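Local atomic coordinates of 3-guanidinopropionase (Pseudomonas aeruginosa, PDB entry 3NIQ), a protein that catalyses the manganese-dependent hydrolysis of 3-guanidinopropanoate to urea and beta-alanine as a homohexamer of the arginase family. Residues V237-D240 and V241-D245; A12-P15 and R16-I20. All coordinates share one frame; numbering follows the deposited sequence.

Contact 1 of 2, residues V237-D240 and V241-D245; sequences VSFD and VDVLD. With MN (manganese (II) ion), chain E; MN (manganese (II) ion), chain D.
At Asp240 strand 235-240 passes into a short 3-10 turn, and Val243 N donates to Asp240 O at 2.9 Å in a nearly straight bond (168°). The donor stands above the carbonyl plane. Asp240 closes the strand and works with both carboxylate oxygens. OD1 accepts from Asp242 N at 2.9 Å on its anti side, with the donor tilted out of the carboxylate plane. With OD1 held by this bond and OD2 by the metals, the carboxylate is fixed at both oxygens. OD2 bridges the two manganese ions, at 2.3 Å to the chain E ion and 2.2 Å to the chain D ion. Asp242 grips the chain E ion with both oxygens, OD1 at 2.5 Å and OD2 at 2.3 Å. Its CG lies between backbone N and carbonyl carbon (chi1 76°), which brings the carboxylate back beside that of Asp240. The two carboxylate planes are 33° apart. One water also bridges the ions, and His126, Asp148, His150 and Asp152 complete the site. Away from the metals, the Phe239 ring packs against the side chains of Val241, Val243 and Leu244, at about a right angle to each. Its CZ meets Val243 CG1 at 3.6 Å, while CE2 packs on Val241 CG1 at 4.1 Å. Leu244 CG reaches the same CZ, and helix 294-317 covers this apolar side with Met302 and Val298. The Asp-x-Asp pair after a strand is characteristic of the arginase family. The two carboxylates come this close because they share the chain E ion, whose positive charge probably offsets theirs. The shared water is consistent with the metal-activated nucleophile of this family.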
loop_
_atom_site.group_PDB
_atom_site.type_symbol
_atom_site.label_atom_id
_atom_site.label_comp_id
_atom_site.label_asym_id
_atom_site.label_seq_id
_atom_site.Cartn_x
_atom_site.Cartn_y
_atom_site.Cartn_z
ATOM N N VAL A 237 24.753 -23.228 1.025
ATOM C CA VAL A 237 23.452 -22.951 1.652
ATOM C C VAL A 237 22.607 -22.109 0.732
ATOM O O VAL A 237 22.992 -21.014 0.324
ATOM C CB VAL A 237 23.597 -22.249 3.016
ATOM C CG1 VAL A 237 22.219 -22.057 3.657
ATOM C CG2 VAL A 237 24.502 -23.055 3.925
ATOM N N SER A 238 21.433 -22.616 0.394
ATOM C CA SER A 238 20.555 -21.865 -0.454
ATOM C C SER A 238 19.238 -21.587 0.288
ATOM O O SER A 238 18.520 -22.513 0.675
ATOM C CB SER A 238 20.302 -22.646 -1.743
ATOM O OG SER A 238 19.444 -21.922 -2.594
ATOM N N PHE A 239 18.915 -20.307 0.441
ATOM C CA PHE A 239 17.772 -19.894 1.243
ATOM C C PHE A 239 16.696 -19.224 0.373
ATOM O O PHE A 239 16.892 -18.102 -0.120
ATOM C CB PHE A 239 18.256 -18.928 2.342
ATOM C CG PHE A 239 17.212 -18.622 3.374
ATOM C CD1 PHE A 239 17.105 -19.396 4.528
ATOM C CD2 PHE A 239 16.317 -17.563 3.181
ATOM C CE1 PHE A 239 16.109 -19.118 5.499
ATOM C CE2 PHE A 239 15.316 -17.285 4.126
ATOM C CZ PHE A 239 15.213 -18.052 5.285
ATOM N N ASP A 240 15.573 -19.912 0.186
ATOM C CA ASP A 240 14.452 -19.374 -0.564
ATOM C C ASP A 240 13.528 -18.754 0.492
ATOM O O ASP A 240 13.082 -19.440 1.408
ATOM C CB ASP A 240 13.779 -20.510 -1.372
ATOM C CG ASP A 240 12.524 -20.067 -2.138
ATOM O OD1 ASP A 240 11.907 -19.029 -1.804
ATOM O OD2 ASP A 240 12.118 -20.784 -3.088
ATOM N N VAL A 241 13.277 -17.453 0.383
ATOM C CA VAL A 241 12.558 -16.746 1.427
ATOM C C VAL A 241 11.132 -17.263 1.575
ATOM O O VAL A 241 10.522 -17.061 2.609
ATOM C CB VAL A 241 12.557 -15.199 1.261
ATOM C CG1 VAL A 241 13.989 -14.616 1.328
ATOM C CG2 VAL A 241 11.848 -14.777 -0.024
ATOM N N ASP A 242 10.612 -17.953 0.561
ATOM C CA ASP A 242 9.268 -18.520 0.694
ATOM C C ASP A 242 9.213 -19.743 1.656
ATOM O O ASP A 242 8.140 -20.276 1.929
ATOM C CB ASP A 242 8.611 -18.774 -0.700
ATOM C CG ASP A 242 9.157 -20.014 -1.425
ATOM O OD1 ASP A 242 9.757 -20.899 -0.779
ATOM O OD2 ASP A 242 8.979 -20.095 -2.668
ATOM N N VAL A 243 10.364 -20.167 2.193
ATOM C CA VAL A 243 10.360 -21.096 3.344
ATOM C C VAL A 243 9.637 -20.440 4.537
ATOM O O VAL A 243 8.967 -21.107 5.331
ATOM C CB VAL A 243 11.776 -21.515 3.773
ATOM C CG1 VAL A 243 12.516 -20.373 4.479
ATOM C CG2 VAL A 243 11.730 -22.785 4.650
ATOM N N LEU A 244 9.764 -19.126 4.647
ATOM C CA LEU A 244 9.136 -18.383 5.735
ATOM C C LEU A 244 7.637 -18.206 5.508
ATOM O O LEU A 244 7.189 -18.134 4.367
ATOM C CB LEU A 244 9.773 -16.988 5.847
ATOM C CG LEU A 244 11.279 -17.017 6.137
ATOM C CD1 LEU A 244 11.845 -15.660 5.954
ATOM C CD2 LEU A 244 11.566 -17.528 7.552
ATOM N N ASP A 245 6.862 -18.120 6.587
ATOM C CA ASP A 245 5.441 -17.802 6.429
ATOM C C ASP A 245 5.307 -16.447 5.727
ATOM O O ASP A 245 6.127 -15.571 5.949
ATOM C CB ASP A 245 4.746 -17.753 7.773
ATOM C CG ASP A 245 3.255 -17.765 7.648
ATOM O OD1 ASP A 245 2.666 -18.876 7.744
ATOM O OD2 ASP A 245 2.652 -16.677 7.441
HETATM MN MN MN E . 10.168 -21.993 -2.988
HETATM MN MN MN D . 12.988 -22.276 -4.398
HETATM O O HOH W 1 10.698 -22.763 -5.016
#

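Contact 2 of 2, residues A12-P15 and R16-I20; sequences AEIP and RFAGI
Pro15 and Arg16 take the first and second positions of a type I beta turn that runs from Pro15 to Ala18. The Arg16 side chain is extended from CG to NE, and its NH1 bonds to Ser66 O. Phe17 turns back on the proline. Its CG sits between the backbone N and the carbonyl carbon (chi1 48°), a setting that carries the ring beside Pro15. Pro15 CB lies over one face of the ring in a CH-pi contact, 3.8 Å from the ring centroid and 24° off its normal. The touch is offset toward the rim, where CZ comes to 3.5 Å from CB. Pro15 CG also approaches CZ, at 3.8 Å. Ala18 closes the turn: its N donates to Pro15 O at 3.0 Å, from above the carbonyl plane. Its methyl CB packs with one side against both Pro15 CD and Ile14 CG2, each at 4.1 Å. Gly19 continues the chain with a positive phi of 89°, at which a side chain would press on the carbonyl oxygen of Ala18. Its N bonds to Asp90 of a neighbouring subunit, and Arg59 of that subunit reaches the carbonyl oxygens of Arg16 and Gly19. Within the chain, Arg25 bonds to the carbonyl oxygens of Ile14 and Ala18. The arrangement is a type I beta turn with proline in its first position and a CH-pi contact between Pro15 and Phe17. It is set in the N-terminal arm ahead of strand 37-42, where two neighbouring subunits of the hexamer meet the chain.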
loop_
_atom_site.group_PDB
_atom_site.type_symbol
_atom_site.label_atom_id
_atom_site.label_comp_id
_atom_site.label_asym_id
_atom_site.label_seq_id
_atom_site.Cartn_x
_atom_site.Cartn_y
_atom_site.Cartn_z
ATOM N N ALA A 12 28.594 5.937 12.358
ATOM C CA ALA A 12 28.824 6.983 13.356
ATOM C C ALA A 12 29.062 8.325 12.657
ATOM O O ALA A 12 29.066 9.372 13.301
ATOM C CB ALA A 12 30.010 6.610 14.223
ATOM N N GLU A 13 29.242 8.272 11.336
ATOM C CA GLU A 13 29.611 9.425 10.520
ATOM C C GLU A 13 28.634 9.645 9.355
ATOM O O GLU A 13 28.400 10.782 8.941
ATOM C CB GLU A 13 31.015 9.196 9.944
ATOM C CG GLU A 13 31.729 10.444 9.426
ATOM C CD GLU A 13 32.563 11.134 10.506
ATOM O OE1 GLU A 13 32.731 12.377 10.441
ATOM O OE2 GLU A 13 33.051 10.430 11.418
ATOM N N ILE A 14 28.113 8.551 8.801
ATOM C CA ILE A 14 27.225 8.610 7.646
ATOM C C ILE A 14 25.953 7.846 8.001
ATOM O O ILE A 14 25.986 6.627 8.155
ATOM C CB ILE A 14 27.885 8.038 6.363
ATOM C CG1 ILE A 14 29.176 8.814 6.024
ATOM C CG2 ILE A 14 26.912 8.141 5.172
ATOM C CD1 ILE A 14 30.127 8.085 5.053
ATOM N N PRO A 15 24.829 8.565 8.170
ATOM C CA PRO A 15 23.649 7.869 8.699
ATOM C C PRO A 15 23.181 6.808 7.699
ATOM O O PRO A 15 23.488 6.908 6.509
ATOM C CB PRO A 15 22.614 8.976 8.859
ATOM C CG PRO A 15 23.378 10.297 8.652
ATOM C CD PRO A 15 24.533 9.953 7.776
ATOM N N ARG A 16 22.476 5.798 8.193
ATOM C CA ARG A 16 22.169 4.596 7.414
ATOM C C ARG A 16 21.233 4.837 6.226
ATOM O O ARG A 16 21.084 3.972 5.360
ATOM C CB ARG A 16 21.596 3.513 8.337
ATOM C CG ARG A 16 22.595 3.048 9.359
ATOM C CD ARG A 16 22.006 2.032 10.333
ATOM N NE ARG A 16 23.035 1.587 11.278
ATOM C CZ ARG A 16 24.086 0.813 10.974
ATOM N NH1 ARG A 16 24.294 0.349 9.733
ATOM N NH2 ARG A 16 24.948 0.488 11.926
ATOM N N PHE A 17 20.604 6.005 6.179
ATOM C CA PHE A 17 19.671 6.290 5.091
ATOM C C PHE A 17 20.399 6.975 3.946
ATOM O O PHE A 17 19.817 7.235 2.896
ATOM C CB PHE A 17 18.489 7.143 5.585
ATOM C CG PHE A 17 18.891 8.330 6.414
ATOM C CD1 PHE A 17 19.448 9.456 5.817
ATOM C CD2 PHE A 17 18.703 8.324 7.802
ATOM C CE1 PHE A 17 19.828 10.578 6.579
ATOM C CE2 PHE A 17 19.076 9.427 8.571
ATOM C CZ PHE A 17 19.640 10.560 7.963
ATOM N N ALA A 18 21.678 7.265 4.179
ATOM C CA ALA A 18 22.512 8.037 3.258
ATOM C C ALA A 18 23.639 7.173 2.691
ATOM O O ALA A 18 23.910 6.075 3.190
ATOM C CB ALA A 18 23.094 9.233 3.980
ATOM N N GLY A 19 24.296 7.675 1.652
ATOM C CA GLY A 19 25.355 6.946 0.988
ATOM C C GLY A 19 24.815 6.069 -0.133
ATOM O O GLY A 19 23.644 5.672 -0.124
ATOM N N ILE A 20 25.669 5.756 -1.097
ATOM C CA ILE A 20 25.254 4.931 -2.238
ATOM C C ILE A 20 24.927 3.525 -1.722
ATOM O O ILE A 20 25.671 2.976 -0.926
ATOM C CB ILE A 20 26.316 4.958 -3.366
ATOM C CG1 ILE A 20 26.462 6.403 -3.871
ATOM C CG2 ILE A 20 25.931 4.010 -4.531
ATOM C CD1 ILE A 20 27.738 6.686 -4.640
#

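Overall arrangement
The two contacts share no secondary-structure element and do not touch: their centres are about 29 Å apart and their nearest atoms about 20 Å. Contact 1 is fully buried, its centre about 8 Å from that of the chain, where a strand inside the parallel sheet of the arginase fold runs into a loop. The centre of contact 2 lies about 27 Å from that of the chain, in the N-terminal loop, and the contact is only partly buried. Both are local turns with a phenylalanine packed beside them. Contact 1 holds acidic groups that bind the manganese cofactor. Contact 2 has no metal; it lies against neighbouring subunits, and its carbonyls meet arginines of its own and another subunit.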